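Local coordinates for protein putative NADH-flavin reductase (Streptococcus pneumoniae TIGR4, PDB 4R01) that is a putative NADH-flavin reductase with a Rossmann fold that probably binds NAD(P)H and passes its electrons to a flavin, at residues Lys3-Ala8 and Asp60-Ala65. Numbering follows the deposited sequence.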
loop_
_atom_site.group_PDB
_atom_site.type_symbol
_atom_site.label_atom_id
_atom_site.label_comp_id
_atom_site.label_asym_id
_atom_site.label_seq_id
_atom_site.Cartn_x
_atom_site.Cartn_y
_atom_site.Cartn_z
ATOM N N LYS A 3 -38.892 -9.256 15.285
ATOM C CA LYS A 3 -38.516 -10.533 15.879
ATOM C C LYS A 3 -37.386 -11.161 15.071
ATOM O O LYS A 3 -37.591 -11.631 13.952
ATOM C CB LYS A 3 -39.720 -11.474 15.958
ATOM C CG LYS A 3 -40.751 -11.272 14.860
ATOM C CD LYS A 3 -42.032 -12.037 15.160
ATOM C CE LYS A 3 -42.639 -11.615 16.491
ATOM N NZ LYS A 3 -43.871 -12.391 16.812
ATOM N N LEU A 4 -36.190 -11.158 15.650
ATOM C CA LEU A 4 -34.991 -11.580 14.939
ATOM C C LEU A 4 -34.392 -12.859 15.503
ATOM O O LEU A 4 -34.407 -13.090 16.713
ATOM C CB LEU A 4 -33.943 -10.467 14.975
ATOM C CG LEU A 4 -34.449 -9.085 14.560
ATOM C CD1 LEU A 4 -33.348 -8.043 14.697
ATOM C CD2 LEU A 4 -34.994 -9.123 13.143
ATOM N N ALA A 5 -33.864 -13.691 14.612
ATOM C CA ALA A 5 -33.134 -14.883 15.013
ATOM C C ALA A 5 -31.667 -14.725 14.632
ATOM O O ALA A 5 -31.345 -14.352 13.501
ATOM C CB ALA A 5 -33.727 -16.123 14.366
ATOM N N VAL A 6 -30.779 -14.997 15.583
ATOM C CA VAL A 6 -29.349 -14.896 15.329
ATOM C C VAL A 6 -28.667 -16.246 15.515
ATOM O O VAL A 6 -28.572 -16.757 16.631
ATOM C CB VAL A 6 -28.681 -13.856 16.246
ATOM C CG1 VAL A 6 -27.185 -13.806 15.983
ATOM C CG2 VAL A 6 -29.307 -12.487 16.039
ATOM N N ILE A 7 -28.202 -16.819 14.410
ATOM C CA ILE A 7 -27.479 -18.084 14.435
ATOM C C ILE A 7 -26.057 -17.850 14.944
ATOM O O ILE A 7 -25.407 -16.881 14.545
ATOM C CB ILE A 7 -27.445 -18.747 13.039
ATOM C CG1 ILE A 7 -28.744 -19.511 12.773
ATOM C CG2 ILE A 7 -26.279 -19.714 12.924
ATOM C CD1 ILE A 7 -29.949 -18.641 12.516
ATOM N N ALA A 8 -25.600 -18.732 15.833
ATOM C CA ALA A 8 -24.286 -18.628 16.473
ATOM C C ALA A 8 -24.173 -17.348 17.297
ATOM O O ALA A 8 -23.228 -16.577 17.144
ATOM C CB ALA A 8 -23.165 -18.701 15.434
ATOM N N ASP A 60 -39.042 -11.810 11.508
ATOM C CA ASP A 60 -38.951 -10.772 10.491
ATOM C C ASP A 60 -37.655 -10.926 9.704
ATOM O O ASP A 60 -37.617 -10.703 8.492
ATOM C CB ASP A 60 -39.028 -9.383 11.126
ATOM C CG ASP A 60 -40.405 -9.069 11.666
ATOM O OD1 ASP A 60 -41.400 -9.415 10.995
ATOM O OD2 ASP A 60 -40.493 -8.479 12.762
ATOM N N ALA A 61 -36.595 -11.317 10.401
ATOM C CA ALA A 61 -35.301 -11.516 9.767
ATOM C C ALA A 61 -34.458 -12.531 10.528
ATOM O O ALA A 61 -34.552 -12.645 11.750
ATOM C CB ALA A 61 -34.556 -10.191 9.654
ATOM N N VAL A 62 -33.633 -13.268 9.790
ATOM C CA VAL A 62 -32.702 -14.216 10.382
ATOM C C VAL A 62 -31.266 -13.803 10.065
ATOM O O VAL A 62 -30.894 -13.685 8.898
ATOM C CB VAL A 62 -32.959 -15.647 9.876
ATOM C CG1 VAL A 62 -31.824 -16.568 10.280
ATOM C CG2 VAL A 62 -34.292 -16.166 10.401
ATOM N N ILE A 63 -30.468 -13.573 11.105
ATOM C CA ILE A 63 -29.085 -13.140 10.926
ATOM C C ILE A 63 -28.105 -14.252 11.274
ATOM O O ILE A 63 -28.013 -14.672 12.427
ATOM C CB ILE A 63 -28.746 -11.905 11.792
ATOM C CG1 ILE A 63 -29.681 -10.735 11.471
ATOM C CG2 ILE A 63 -27.292 -11.499 11.594
ATOM C CD1 ILE A 63 -30.893 -10.652 12.374
ATOM N N SER A 64 -27.369 -14.724 10.276
ATOM C CA SER A 64 -26.387 -15.772 10.510
ATOM C C SER A 64 -25.002 -15.185 10.755
ATOM O O SER A 64 -24.422 -14.533 9.886
ATOM C CB SER A 64 -26.343 -16.747 9.336
ATOM O OG SER A 64 -25.322 -17.710 9.529
ATOM N N ALA A 65 -24.490 -15.419 11.957
ATOM C CA ALA A 65 -23.142 -15.020 12.322
ATOM C C ALA A 65 -22.281 -16.267 12.449
ATOM O O ALA A 65 -21.334 -16.309 13.232
ATOM C CB ALA A 65 -23.146 -14.230 13.619
HETATM O O HOH W 1 -20.925 -15.168 15.852
#
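Ile63 and Ile7 bury the most surface where strands 3-7 and 61-64 run side by side in parallel, with Asp60 next. The backbones zip together by alternating bonds. Ala5 N donates to Ala61 O, and Ala5 O accepts from Ile63 N at 2.7 Å. Ile63 O then takes Ile7 N at 2.9 Å, and Ile7 O takes Ala65 N. Ile63 is thus gripped through both its N and its O. Its CG1 branch sits beside its own backbone N (chi1 -58°). This carries CD1 back along the strand to lie 4.0 Å from Leu4 CB. On the same face, Leu4 CD2 rests 3.7 Å from Ala61 CB. Ile7 packs on the other face. Its CG1 also lies beside the backbone N (chi1 -82°), and its CD1 tip meets Val62 CG1 at 3.6 Å, the two side chains crossing at a slant. Ala5 CB touches Val62 CG2 there too. Asp60 closes the N-terminal end with a two-bond clasp on Lys3. Asp60 N donates to Lys3 O at 2.8 Å, while Lys3 N reaches Asp60 OD2 at 3.1 Å from above the carboxylate plane. The Lys3 CG methylene lies 3.5 Å from the same OD2 of Asp60. At the C-terminal end a water bridges Ala8 O and Ala65 O. A sulfate ion, probably from the crystallisation liquor, lies near the Ala8 side chain. The first and fourth strands of the chain pair here, within a Rossmann-type sheet. In relatives the dinucleotide lies across the C-terminal ends of such strands, the end where Ala8 and Ala65 sit. Strand 27-32 lies beside 3-7, and 94-98 beside 61-64. Phe84 and Leu88 of helix 76-88 cover the Ile7 and Val62 face. Leu191 and Leu195 of helix 184-196 cover the face of Leu4 and Ile63.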